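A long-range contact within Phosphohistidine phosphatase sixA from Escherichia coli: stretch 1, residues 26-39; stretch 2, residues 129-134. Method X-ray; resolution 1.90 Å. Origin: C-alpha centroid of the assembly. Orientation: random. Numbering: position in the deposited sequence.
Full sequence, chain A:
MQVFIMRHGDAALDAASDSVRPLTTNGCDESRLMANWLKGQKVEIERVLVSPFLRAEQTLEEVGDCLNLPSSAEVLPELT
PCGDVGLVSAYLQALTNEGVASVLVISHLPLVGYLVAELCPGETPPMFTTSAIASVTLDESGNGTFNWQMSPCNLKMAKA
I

Stretch 1, residues 26-39: NGCDESRLMANWLK
Stretch 2 129-134: TTSAIA

Residues 26-39 form an uninterrupted helical segment, phi/psi near -63/-41, with i to i+4 backbone hydrogen bonds from Glu30 N to Asn26 O (2.8 Å) through Lys39 N to Ala35 O (3.0 Å). Against it lies a type II beta turn, Thr129 to Ala132, closed by Ala132 N to Thr129 O at 3.0 Å and leading into a strand at Ile133 and Ala134. The two stretches bury 323 Å² between them, and their nearest CA atoms, of Ser31 and Ser131, are 5.4 Å apart.

Ser131 is the most covered residue. It takes the left-handed turn position (phi/psi 72/-3), with CB toward the helix and chi1 m. Its OG lies 3.0 Å from Ser31 OG, a hydrogen bond whose proton is not settled. Ser31, also m, donates from OG to Gly27 O at 2.9 Å, so the small hydroxyl stays against its own helix and still meets the turn. The carbonyl of Ser131 finds no polar partner: Met34 CG packs 3.1 Å from Ser131 O.

Ile133 (phi/psi -127/133; chi1 m, chi2 t) directs its CA-to-CB bond toward the helix and supplies the strand's apolar side chain to the contact. Its CG1 is 3.8 Å from Met34 CE, and its CD1 is 3.4 Å from Leu38 CD1. Met34, m at all three chi angles, folds its flexible chain across both turn and strand, CE also lying 4.3 Å from Ala132 CA. Leu38 (m, t) continues this hydrophobic surface one helical turn on.

At the polar end, Glu30 (chi1 m, chi2 t, chi3 -45°) and Thr130 (chi1 p) meet through two waters. One donates to Glu30 OE1 (3.1 Å) and Thr130 O (2.8 Å) and accepts from Thr130 OG1 (3.1 Å); the other donates to Glu30 OE1 (2.5 Å) and Thr130 OG1 (2.9 Å) and lies 3.0 Å from Ser131 OG.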

ATOM      1  N   ASN A  26     -16.728   0.602   7.731  1.00 17.98           N
ATOM      2  CA  ASN A  26     -15.599   0.605   8.660  1.00 17.12           C
ATOM      3  C   ASN A  26     -14.301   0.644   7.861  1.00 16.34           C
ATOM      4  O   ASN A  26     -13.375   1.377   8.205  1.00 16.52           O
ATOM      5  CB  ASN A  26     -15.641  -0.646   9.548  1.00 18.44           C
ATOM      6  CG  ASN A  26     -14.378  -0.827  10.376  1.00 19.97           C
ATOM      7  OD1 ASN A  26     -14.094  -0.047  11.294  1.00 19.16           O
ATOM      8  ND2 ASN A  26     -13.608  -1.862  10.049  1.00 19.90           N
ATOM      9  N   GLY A  27     -14.245  -0.145   6.790  1.00 15.75           N
ATOM     10  CA  GLY A  27     -13.061  -0.173   5.950  1.00 14.10           C
ATOM     11  C   GLY A  27     -12.762   1.212   5.412  1.00 14.47           C
ATOM     12  O   GLY A  27     -11.600   1.596   5.270  1.00 15.49           O
ATOM     13  N   CYS A  28     -13.817   1.959   5.095  1.00 14.07           N
ATOM     14  CA  CYS A  28     -13.668   3.320   4.601  1.00 14.95           C
ATOM     15  C   CYS A  28     -13.194   4.195   5.755  1.00 15.59           C
ATOM     16  O   CYS A  28     -12.220   4.938   5.625  1.00 16.45           O
ATOM     17  CB  CYS A  28     -15.006   3.859   4.072  1.00 14.67           C
ATOM     18  SG  CYS A  28     -15.532   3.182   2.477  1.00 15.44           S
ATOM     19  N   ASP A  29     -13.883   4.091   6.888  1.00 17.01           N
ATOM     20  CA  ASP A  29     -13.537   4.883   8.061  1.00 17.25           C
ATOM     21  C   ASP A  29     -12.076   4.719   8.458  1.00 16.51           C
ATOM     22  O   ASP A  29     -11.359   5.705   8.631  1.00 16.28           O
ATOM     23  CB  ASP A  29     -14.425   4.510   9.251  1.00 20.07           C
ATOM     24  CG  ASP A  29     -15.905   4.740   8.981  1.00 24.28           C
ATOM     25  OD1 ASP A  29     -16.263   5.777   8.382  1.00 25.26           O
ATOM     26  OD2 ASP A  29     -16.714   3.882   9.387  1.00 26.34           O
ATOM     27  N   GLU A  30     -11.631   3.472   8.598  1.00 15.69           N
ATOM     28  CA  GLU A  30     -10.253   3.211   8.990  1.00 15.89           C
ATOM     29  C   GLU A  30      -9.250   3.640   7.935  1.00 15.46           C
ATOM     30  O   GLU A  30      -8.138   4.050   8.266  1.00 13.72           O
ATOM     31  CB  GLU A  30     -10.050   1.732   9.299  1.00 14.58           C
ATOM     32  CG  GLU A  30     -10.940   1.214  10.398  1.00 17.14           C
ATOM     33  CD  GLU A  30     -10.498  -0.139  10.887  1.00 18.98           C
ATOM     34  OE1 GLU A  30     -10.190  -1.003  10.036  1.00 17.25           O
ATOM     35  OE2 GLU A  30     -10.461  -0.339  12.121  1.00 21.61           O
ATOM     36  N   SER A  31      -9.630   3.541   6.667  1.00 14.82           N
ATOM     37  CA  SER A  31      -8.718   3.952   5.613  1.00 14.82           C
ATOM     38  C   SER A  31      -8.500   5.461   5.675  1.00 14.38           C
ATOM     39  O   SER A  31      -7.393   5.942   5.429  1.00 12.92           O
ATOM     40  CB  SER A  31      -9.253   3.532   4.244  1.00 14.59           C
ATOM     41  OG  SER A  31      -8.997   2.154   4.021  1.00 16.61           O
ATOM     42  N   ARG A  32      -9.555   6.203   6.013  1.00 14.33           N
ATOM     43  CA  ARG A  32      -9.455   7.655   6.133  1.00 14.36           C
ATOM     44  C   ARG A  32      -8.632   7.983   7.373  1.00 14.53           C
ATOM     45  O   ARG A  32      -7.880   8.961   7.400  1.00 12.89           O
ATOM     46  CB  ARG A  32     -10.845   8.299   6.254  1.00 15.04           C
ATOM     47  CG  ARG A  32     -11.554   8.558   4.925  1.00 16.87           C
ATOM     48  CD  ARG A  32     -12.650   9.625   5.081  1.00 22.45           C
ATOM     49  NE  ARG A  32     -13.039  10.206   3.795  1.00 27.22           N
ATOM     50  CZ  ARG A  32     -14.027   9.751   3.028  1.00 29.07           C
ATOM     51  NH1 ARG A  32     -14.743   8.709   3.416  1.00 30.61           N
ATOM     52  NH2 ARG A  32     -14.294  10.330   1.864  1.00 27.71           N
ATOM     53  N   LEU A  33      -8.780   7.149   8.399  1.00 15.31           N
ATOM     54  CA  LEU A  33      -8.058   7.322   9.654  1.00 15.79           C
ATOM     55  C   LEU A  33      -6.550   7.255   9.401  1.00 15.56           C
ATOM     56  O   LEU A  33      -5.791   8.116   9.858  1.00 13.38           O
ATOM     57  CB  LEU A  33      -8.474   6.224  10.638  1.00 18.17           C
ATOM     58  CG  LEU A  33      -8.063   6.351  12.105  1.00 22.95           C
ATOM     59  CD1 LEU A  33      -8.577   7.671  12.673  1.00 24.67           C
ATOM     60  CD2 LEU A  33      -8.646   5.179  12.896  1.00 23.32           C
ATOM     61  N   MET A  34      -6.122   6.229   8.670  1.00 14.75           N
ATOM     62  CA  MET A  34      -4.708   6.050   8.347  1.00 14.80           C
ATOM     63  C   MET A  34      -4.217   7.158   7.414  1.00 14.66           C
ATOM     64  O   MET A  34      -3.075   7.611   7.520  1.00 15.29           O
ATOM     65  CB  MET A  34      -4.486   4.692   7.684  1.00 14.44           C
ATOM     66  CG  MET A  34      -4.713   3.494   8.598  1.00 15.80           C
ATOM     67  SD  MET A  34      -3.539   3.423   9.971  1.00 17.22           S
ATOM     68  CE  MET A  34      -2.024   3.192   9.089  1.00 13.29           C
ATOM     69  N   ALA A  35      -5.082   7.589   6.503  1.00 13.89           N
ATOM     70  CA  ALA A  35      -4.738   8.649   5.562  1.00 13.56           C
ATOM     71  C   ALA A  35      -4.424   9.936   6.317  1.00 13.26           C
ATOM     72  O   ALA A  35      -3.417  10.593   6.053  1.00 12.40           O
ATOM     73  CB  ALA A  35      -5.888   8.881   4.593  1.00 13.59           C
ATOM     74  N   ASN A  36      -5.287  10.289   7.264  1.00 13.69           N
ATOM     75  CA  ASN A  36      -5.080  11.495   8.050  1.00 13.85           C
ATOM     76  C   ASN A  36      -3.827  11.381   8.906  1.00 12.40           C
ATOM     77  O   ASN A  36      -3.112  12.360   9.102  1.00 12.22           O
ATOM     78  CB  ASN A  36      -6.302  11.786   8.930  1.00 15.17           C
ATOM     79  CG  ASN A  36      -7.496  12.281   8.123  1.00 19.95           C
ATOM     80  OD1 ASN A  36      -7.358  13.151   7.254  1.00 20.01           O
ATOM     81  ND2 ASN A  36      -8.675  11.741   8.415  1.00 20.95           N
ATOM     82  N   TRP A  37      -3.555  10.184   9.412  1.00 12.93           N
ATOM     83  CA  TRP A  37      -2.366   9.986  10.229  1.00 13.14           C
ATOM     84  C   TRP A  37      -1.133  10.299   9.379  1.00 14.11           C
ATOM     85  O   TRP A  37      -0.224  11.006   9.821  1.00 12.48           O
ATOM     86  CB  TRP A  37      -2.297   8.548  10.746  1.00 13.62           C
ATOM     87  CG  TRP A  37      -1.081   8.301  11.564  1.00 13.46           C
ATOM     88  CD1 TRP A  37      -0.848   8.728  12.841  1.00 15.19           C
ATOM     89  CD2 TRP A  37       0.113   7.639  11.137  1.00 14.44           C
ATOM     90  NE1 TRP A  37       0.424   8.377  13.235  1.00 14.03           N
ATOM     91  CE2 TRP A  37       1.035   7.708  12.208  1.00 14.44           C
ATOM     92  CE3 TRP A  37       0.498   6.997   9.951  1.00 15.84           C
ATOM     93  CZ2 TRP A  37       2.316   7.160  12.129  1.00 11.74           C
ATOM     94  CZ3 TRP A  37       1.770   6.453   9.871  1.00 13.82           C
ATOM     95  CH2 TRP A  37       2.665   6.538  10.955  1.00 14.92           C
ATOM     96  N   LEU A  38      -1.107   9.774   8.158  1.00 14.24           N
ATOM     97  CA  LEU A  38       0.008  10.019   7.251  1.00 16.06           C
ATOM     98  C   LEU A  38       0.132  11.508   6.972  1.00 17.05           C
ATOM     99  O   LEU A  38       1.234  12.042   6.914  1.00 19.36           O
ATOM    100  CB  LEU A  38      -0.191   9.273   5.934  1.00 17.93           C
ATOM    101  CG  LEU A  38       0.095   7.773   5.930  1.00 20.39           C
ATOM    102  CD1 LEU A  38      -0.168   7.223   4.537  1.00 20.20           C
ATOM    103  CD2 LEU A  38       1.546   7.515   6.337  1.00 18.49           C
ATOM    104  N   LYS A  39      -1.008  12.170   6.800  1.00 16.75           N
ATOM    105  CA  LYS A  39      -1.036  13.602   6.540  1.00 17.77           C
ATOM    106  C   LYS A  39      -0.393  14.325   7.716  1.00 18.76           C
ATOM    107  O   LYS A  39       0.356  15.285   7.541  1.00 17.27           O
ATOM    108  CB  LYS A  39      -2.482  14.063   6.354  1.00 19.12           C
ATOM    109  CG  LYS A  39      -2.674  15.568   6.258  1.00 22.84           C
ATOM    110  CD  LYS A  39      -4.157  15.895   6.106  1.00 23.49           C
ATOM    111  CE  LYS A  39      -4.404  17.386   6.061  1.00 26.64           C
ATOM    112  NZ  LYS A  39      -5.859  17.681   5.912  1.00 28.13           N
ATOM    113  N   THR A 129      -2.837  -5.800   9.207  1.00 14.64           N
ATOM    114  CA  THR A 129      -4.269  -5.737   9.500  1.00 15.95           C
ATOM    115  C   THR A 129      -4.807  -4.817   8.399  1.00 14.95           C
ATOM    116  O   THR A 129      -4.024  -4.110   7.761  1.00 13.02           O
ATOM    117  CB  THR A 129      -4.547  -5.109  10.873  1.00 16.14           C
ATOM    118  OG1 THR A 129      -4.211  -3.717  10.842  1.00 16.45           O
ATOM    119  CG2 THR A 129      -3.713  -5.801  11.950  1.00 18.04           C
ATOM    120  N   THR A 130      -6.115  -4.815   8.156  1.00 13.59           N
ATOM    121  CA  THR A 130      -6.647  -3.957   7.097  1.00 14.01           C
ATOM    122  C   THR A 130      -6.300  -2.480   7.314  1.00 13.92           C
ATOM    123  O   THR A 130      -6.338  -1.981   8.437  1.00 13.81           O
ATOM    124  CB  THR A 130      -8.185  -4.113   6.945  1.00 13.77           C
ATOM    125  OG1 THR A 130      -8.821  -3.936   8.216  1.00 16.08           O
ATOM    126  CG2 THR A 130      -8.532  -5.489   6.392  1.00 12.66           C
ATOM    127  N   SER A 131      -5.949  -1.799   6.225  1.00 12.55           N
ATOM    128  CA  SER A 131      -5.576  -0.384   6.249  1.00 12.37           C
ATOM    129  C   SER A 131      -4.215  -0.111   6.891  1.00 11.73           C
ATOM    130  O   SER A 131      -3.768   1.032   6.921  1.00 12.91           O
ATOM    131  CB  SER A 131      -6.644   0.450   6.967  1.00 12.86           C
ATOM    132  OG  SER A 131      -7.854   0.497   6.231  1.00 14.78           O
ATOM    133  N   ALA A 132      -3.561  -1.152   7.400  1.00 10.91           N
ATOM    134  CA  ALA A 132      -2.249  -0.996   8.029  1.00 11.69           C
ATOM    135  C   ALA A 132      -1.215  -0.568   6.990  1.00 10.76           C
ATOM    136  O   ALA A 132      -1.318  -0.929   5.821  1.00 11.83           O
ATOM    137  CB  ALA A 132      -1.820  -2.307   8.683  1.00  9.86           C
ATOM    138  N   ILE A 133      -0.214   0.190   7.421  1.00 11.34           N
ATOM    139  CA  ILE A 133       0.811   0.669   6.503  1.00 12.48           C
ATOM    140  C   ILE A 133       2.233   0.360   6.954  1.00 13.81           C
ATOM    141  O   ILE A 133       2.596   0.579   8.108  1.00 14.33           O
ATOM    142  CB  ILE A 133       0.703   2.195   6.300  1.00 11.44           C
ATOM    143  CG1 ILE A 133      -0.625   2.542   5.626  1.00 14.40           C
ATOM    144  CG2 ILE A 133       1.864   2.700   5.451  1.00 14.65           C
ATOM    145  CD1 ILE A 133      -0.860   4.031   5.481  1.00 12.61           C
ATOM    146  N   ALA A 134       3.035  -0.144   6.024  1.00 13.53           N
ATOM    147  CA  ALA A 134       4.425  -0.456   6.313  1.00 12.65           C
ATOM    148  C   ALA A 134       5.293   0.569   5.600  1.00 12.45           C
ATOM    149  O   ALA A 134       5.056   0.895   4.435  1.00 12.55           O
ATOM    150  CB  ALA A 134       4.762  -1.854   5.831  1.00 12.62           C
TER
HETATM  151  O   HOH W   1      -7.655  -2.712  10.763  1.00 15.90           O
HETATM  152  O   HOH W   2      -9.846  -1.300   7.569  1.00 19.37           O